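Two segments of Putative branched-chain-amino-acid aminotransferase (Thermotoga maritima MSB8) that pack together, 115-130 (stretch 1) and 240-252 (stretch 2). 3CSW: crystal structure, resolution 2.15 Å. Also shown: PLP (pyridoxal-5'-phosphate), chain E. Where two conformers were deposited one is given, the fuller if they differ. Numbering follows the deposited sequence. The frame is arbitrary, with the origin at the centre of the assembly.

Stretch 1 115-130: PLNIPDLETGVEVKIS
Stretch 2, residues 240-252: TSAGVVPVRRLNE

The contact is a short parallel sheet pairing, built round Glu-126, Asn-251 and Val-125, with Arg-248 covering as much surface as Val-125. The strand that includes Val-125 to Val-127 runs alongside stretch 2 in the register Val-125 with Val-247, Glu-126 with Arg-249 and Val-127 with Leu-250, the paired CA atoms 4.8 to 5.0 Å apart. The extra residue, Arg-248, makes a beta bulge. There stretch 2 turns a corner, with phi/psi of -87/-21 between the extended Val-247 (-106/116) and Arg-249 (-152/131).

Val-125 (-120/165) holds the bulge. Its N donates to Pro-246 O at 2.9 Å, while its O accepts from Arg-248 N at 2.9 Å and, weakly, from Arg-249 N at 3.5 Å, so one carbonyl serves both amides at the corner. Beyond it the ladder is regular: Val-127 N donates to Arg-249 O at 3.0 Å, and Asn-251 N to Val-127 O at 2.9 Å.

On one face of the sheet, Val-125 and Val-127, both m, meet Val-247 (t) and Leu-250 (t, p). Val-127 CG2 lies 3.7 Å from both Val-247 CG1 and Leu-250 CD1. Val-125 CG1 reaches Val-245 CG1 at 3.7 Å, and Ile-129 CD1 (m, m) extends the apolar row to Leu-250 CD1 at 3.8 Å.

Glu-126 (-96/136) and Arg-249 occupy the other face. With chi1 t, chi2 p and chi3 30°, the glutamate folds back over stretch 2, and its OE1 forms a salt bridge with Arg-249 NH1, whose hydrogen bond is weak at 3.4 Å. The carboxylate approaches the edge of the guanidinium, near its plane; Arg-249 is extended, with chi1 to chi3 all t. Glu-126 OE2 sits only 2.8 Å from Asn-251 O, but two acceptors make no hydrogen bond.

Asn-251 ends the ladder by substituting side chain for backbone. Its positive phi (54/-118) takes the chain out of the strand conformation, and its CA-to-CB bond points away from stretch 1. Even so, chi1 m and chi2 17° bring the amide back, so that OD1 accepts from Ile-129 N at 2.9 Å. A water donates to Ile-129 O at 2.9 Å and accepts a weak hydrogen bond from Asn-251 ND2 at 3.3 Å.

Before the strand, a type I turn from Leu-121 to Gly-124 is closed by Gly-124 N to Leu-121 O at 3.1 Å. Gly-124 has phi/psi of 88/159, where a CB would be jammed against the preceding carbonyl and would also lie 2.8 Å from Arg-248 CB; the backbone and the neighbour both call for glycine. Its CA packs on Pro-246 O at 3.2 Å. Ahead of the turn, Leu-121 (m, t) sets CD1 3.6 Å from Val-245 CG2, and Ile-118 (t, p) sets CD1 3.3 Å from Ala-242 CB.

The rules to read here are a bulge where the partner turns its corner, a glycine where a CB would strike Arg-248, and an asparagine whose OD1 takes the Ile-129 amide's hydrogen bond.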

# COMPACT_ATOMS: atom_id res chain seq x y z
N PRO A 115 -19.28 27.52 26.16
CA PRO A 115 -19.83 28.48 25.20
C PRO A 115 -19.23 28.30 23.83
O PRO A 115 -18.03 28.10 23.72
CB PRO A 115 -19.42 29.83 25.80
CG PRO A 115 -19.24 29.55 27.26
CD PRO A 115 -18.61 28.19 27.28
N LEU A 116 -20.06 28.36 22.79
CA LEU A 116 -19.61 28.26 21.41
C LEU A 116 -19.21 29.66 20.99
O LEU A 116 -20.07 30.55 20.83
CB LEU A 116 -20.71 27.73 20.49
CG LEU A 116 -20.35 27.53 19.01
CD1 LEU A 116 -19.50 26.30 18.84
CD2 LEU A 116 -21.59 27.45 18.15
N ASN A 117 -17.91 29.87 20.84
CA ASN A 117 -17.41 31.16 20.38
C ASN A 117 -16.87 30.94 18.97
O ASN A 117 -15.74 30.47 18.78
CB ASN A 117 -16.38 31.75 21.36
CG ASN A 117 -17.05 32.45 22.56
OD1 ASN A 117 -18.01 33.20 22.40
ND2 ASN A 117 -16.53 32.20 23.76
N ILE A 118 -17.73 31.24 18.01
CA ILE A 118 -17.50 30.97 16.61
C ILE A 118 -17.04 32.26 15.93
O ILE A 118 -17.77 33.26 15.97
CB ILE A 118 -18.79 30.40 15.94
CG1 ILE A 118 -18.48 29.83 14.57
CG2 ILE A 118 -19.93 31.46 15.89
CD1 ILE A 118 -17.47 28.67 14.62
N PRO A 119 -15.84 32.26 15.33
CA PRO A 119 -15.29 33.48 14.71
C PRO A 119 -15.84 33.82 13.32
O PRO A 119 -16.57 33.02 12.72
CB PRO A 119 -13.79 33.17 14.64
CG PRO A 119 -13.71 31.68 14.50
CD PRO A 119 -14.92 31.11 15.19
N ASP A 120 -15.48 35.00 12.82
CA ASP A 120 -15.89 35.44 11.48
C ASP A 120 -14.93 34.88 10.45
O ASP A 120 -13.78 35.32 10.33
CB ASP A 120 -15.94 36.98 11.38
CG ASP A 120 -16.51 37.47 10.03
OD1 ASP A 120 -17.38 36.78 9.44
OD2 ASP A 120 -16.08 38.55 9.56
N LEU A 121 -15.42 33.89 9.70
CA LEU A 121 -14.62 33.20 8.71
C LEU A 121 -15.02 33.62 7.30
O LEU A 121 -14.74 32.92 6.34
CB LEU A 121 -14.77 31.68 8.90
CG LEU A 121 -14.51 31.13 10.32
CD1 LEU A 121 -14.75 29.64 10.36
CD2 LEU A 121 -13.11 31.44 10.84
N GLU A 122 -15.65 34.79 7.16
CA GLU A 122 -16.07 35.28 5.84
C GLU A 122 -14.85 35.54 4.94
O GLU A 122 -14.91 35.36 3.74
CB GLU A 122 -16.93 36.55 5.97
N THR A 123 -13.75 35.98 5.55
CA THR A 123 -12.48 36.22 4.87
C THR A 123 -11.67 34.94 4.44
O THR A 123 -10.64 35.03 3.76
CB THR A 123 -11.58 37.09 5.76
OG1 THR A 123 -10.28 37.23 5.17
CG2 THR A 123 -11.43 36.47 7.16
N GLY A 124 -12.11 33.76 4.85
CA GLY A 124 -11.43 32.51 4.48
C GLY A 124 -10.32 32.10 5.43
O GLY A 124 -9.80 32.92 6.20
N VAL A 125 -9.95 30.82 5.41
CA VAL A 125 -8.89 30.33 6.29
C VAL A 125 -7.75 29.74 5.45
O VAL A 125 -7.90 29.54 4.22
CB VAL A 125 -9.43 29.26 7.29
CG1 VAL A 125 -10.57 29.83 8.15
CG2 VAL A 125 -9.87 27.95 6.57
N GLU A 126 -6.61 29.56 6.11
CA GLU A 126 -5.43 28.84 5.57
C GLU A 126 -5.46 27.39 6.04
O GLU A 126 -5.75 27.12 7.20
CB GLU A 126 -4.13 29.47 6.09
CG GLU A 126 -2.82 28.64 5.88
CD GLU A 126 -2.25 28.71 4.46
OE1 GLU A 126 -2.43 29.75 3.81
OE2 GLU A 126 -1.59 27.76 4.02
N VAL A 127 -5.18 26.46 5.13
CA VAL A 127 -5.04 25.04 5.46
C VAL A 127 -3.73 24.55 4.82
O VAL A 127 -3.22 25.16 3.85
CB VAL A 127 -6.24 24.15 5.01
CG1 VAL A 127 -7.52 24.64 5.61
CG2 VAL A 127 -6.37 24.12 3.49
N LYS A 128 -3.19 23.47 5.34
CA LYS A 128 -1.98 22.87 4.78
C LYS A 128 -2.13 21.37 4.68
O LYS A 128 -2.84 20.77 5.48
CB LYS A 128 -0.76 23.23 5.64
CG LYS A 128 -0.43 24.67 5.59
CD LYS A 128 0.70 25.03 6.51
CE LYS A 128 0.90 26.53 6.51
NZ LYS A 128 2.20 26.87 7.13
N ILE A 129 -1.44 20.76 3.70
CA ILE A 129 -1.36 19.28 3.60
C ILE A 129 -0.63 18.75 4.86
O ILE A 129 0.45 19.22 5.21
CB ILE A 129 -0.63 18.80 2.29
CG1 ILE A 129 -1.32 19.33 1.02
CG2 ILE A 129 -0.58 17.27 2.19
CD1 ILE A 129 -2.82 18.98 0.91
N SER A 130 -1.24 17.79 5.54
CA SER A 130 -0.64 17.14 6.72
C SER A 130 0.50 16.18 6.32
O SER A 130 0.50 15.62 5.21
CB SER A 130 -1.74 16.33 7.41
OG SER A 130 -1.29 15.66 8.56
N THR A 240 -18.98 20.64 12.58
CA THR A 240 -20.11 20.98 13.44
C THR A 240 -20.15 22.43 13.95
O THR A 240 -21.17 23.12 13.80
CB THR A 240 -20.20 20.00 14.67
OG1 THR A 240 -20.69 18.72 14.24
CG2 THR A 240 -21.14 20.54 15.71
N SER A 241 -19.05 22.90 14.53
CA SER A 241 -19.08 24.17 15.24
C SER A 241 -19.32 25.35 14.33
O SER A 241 -20.10 26.23 14.68
CB SER A 241 -17.83 24.39 16.11
OG SER A 241 -16.64 24.31 15.35
N ALA A 242 -18.71 25.34 13.14
CA ALA A 242 -18.68 26.49 12.27
C ALA A 242 -19.52 26.38 11.00
O ALA A 242 -19.82 27.39 10.39
CB ALA A 242 -17.22 26.83 11.91
N GLY A 243 -19.91 25.17 10.59
CA GLY A 243 -20.69 25.00 9.35
C GLY A 243 -19.78 24.99 8.12
O GLY A 243 -18.86 24.18 8.06
N VAL A 244 -20.01 25.89 7.17
CA VAL A 244 -19.16 26.00 5.96
C VAL A 244 -18.03 27.00 6.20
O VAL A 244 -18.29 28.12 6.60
CB VAL A 244 -19.97 26.41 4.71
CG1 VAL A 244 -19.04 26.72 3.52
CG2 VAL A 244 -20.99 25.34 4.36
N VAL A 245 -16.79 26.57 5.98
CA VAL A 245 -15.61 27.38 6.22
C VAL A 245 -14.84 27.53 4.91
O VAL A 245 -14.23 26.57 4.42
CB VAL A 245 -14.73 26.77 7.36
CG1 VAL A 245 -13.50 27.65 7.64
CG2 VAL A 245 -15.56 26.60 8.66
N PRO A 246 -14.85 28.73 4.32
CA PRO A 246 -14.15 28.93 3.05
C PRO A 246 -12.64 28.87 3.23
O PRO A 246 -12.13 29.35 4.25
CB PRO A 246 -14.56 30.35 2.62
CG PRO A 246 -15.55 30.80 3.56
CD PRO A 246 -15.48 29.97 4.78
N VAL A 247 -11.95 28.29 2.25
CA VAL A 247 -10.49 28.19 2.28
C VAL A 247 -9.94 29.18 1.28
O VAL A 247 -10.18 29.06 0.07
CB VAL A 247 -9.96 26.76 1.97
CG1 VAL A 247 -8.42 26.77 1.84
CG2 VAL A 247 -10.43 25.72 3.05
N ARG A 248 -9.21 30.18 1.77
CA ARG A 248 -8.58 31.14 0.84
C ARG A 248 -7.19 30.73 0.32
O ARG A 248 -6.76 31.20 -0.74
CB ARG A 248 -8.54 32.53 1.44
CG ARG A 248 -7.53 32.77 2.46
CD ARG A 248 -7.41 34.29 2.76
NE ARG A 248 -6.87 34.38 4.11
CZ ARG A 248 -5.60 34.13 4.43
NH1 ARG A 248 -4.69 33.83 3.49
NH2 ARG A 248 -5.22 34.18 5.71
N ARG A 249 -6.52 29.83 1.06
CA ARG A 249 -5.17 29.39 0.71
C ARG A 249 -4.87 27.95 1.20
O ARG A 249 -5.16 27.61 2.34
CB ARG A 249 -4.20 30.38 1.34
CG ARG A 249 -2.79 30.33 0.87
CD ARG A 249 -2.13 31.63 1.32
NE ARG A 249 -0.83 31.86 0.71
CZ ARG A 249 0.34 31.62 1.30
NH1 ARG A 249 0.39 31.12 2.54
NH2 ARG A 249 1.48 31.88 0.65
N LEU A 250 -4.35 27.11 0.30
CA LEU A 250 -3.87 25.78 0.60
C LEU A 250 -2.36 25.80 0.41
O LEU A 250 -1.88 26.06 -0.68
CB LEU A 250 -4.51 24.73 -0.33
CG LEU A 250 -3.96 23.30 -0.34
CD1 LEU A 250 -4.07 22.61 1.03
CD2 LEU A 250 -4.64 22.48 -1.49
N ASN A 251 -1.61 25.51 1.46
CA ASN A 251 -0.16 25.61 1.40
C ASN A 251 0.18 27.04 0.91
O ASN A 251 -0.18 28.01 1.58
CB ASN A 251 0.46 24.48 0.55
CG ASN A 251 0.48 23.11 1.25
OD1 ASN A 251 -0.22 22.88 2.22
ND2 ASN A 251 1.29 22.21 0.73
N GLU A 252 0.84 27.19 -0.24
CA GLU A 252 1.13 28.54 -0.77
C GLU A 252 0.20 28.93 -1.92
O GLU A 252 0.42 29.94 -2.58
CB GLU A 252 2.57 28.61 -1.26
CG GLU A 252 3.64 28.40 -0.22
CD GLU A 252 4.99 28.08 -0.86
OE1 GLU A 252 5.14 26.99 -1.48
OE2 GLU A 252 5.90 28.93 -0.73
N1 PLP E . -13.40 14.55 10.01
C2 PLP E . -12.86 14.26 11.26
C2A PLP E . -11.56 13.51 11.30
C3 PLP E . -13.53 14.68 12.43
O3 PLP E . -12.97 14.48 13.67
C4 PLP E . -14.75 15.39 12.32
C4A PLP E . -15.44 15.90 13.55
O4A PLP E . -15.09 16.98 14.07
C5 PLP E . -15.27 15.67 11.05
C6 PLP E . -14.59 15.24 9.91
C5A PLP E . -16.44 16.62 10.87
O4P PLP E . -17.66 15.93 11.07
P PLP E . -19.03 16.68 11.55
O1P PLP E . -20.08 15.63 11.97
O2P PLP E . -19.57 17.50 10.41
O3P PLP E . -18.62 17.57 12.72
O HOH W 1 2.20 20.73 3.54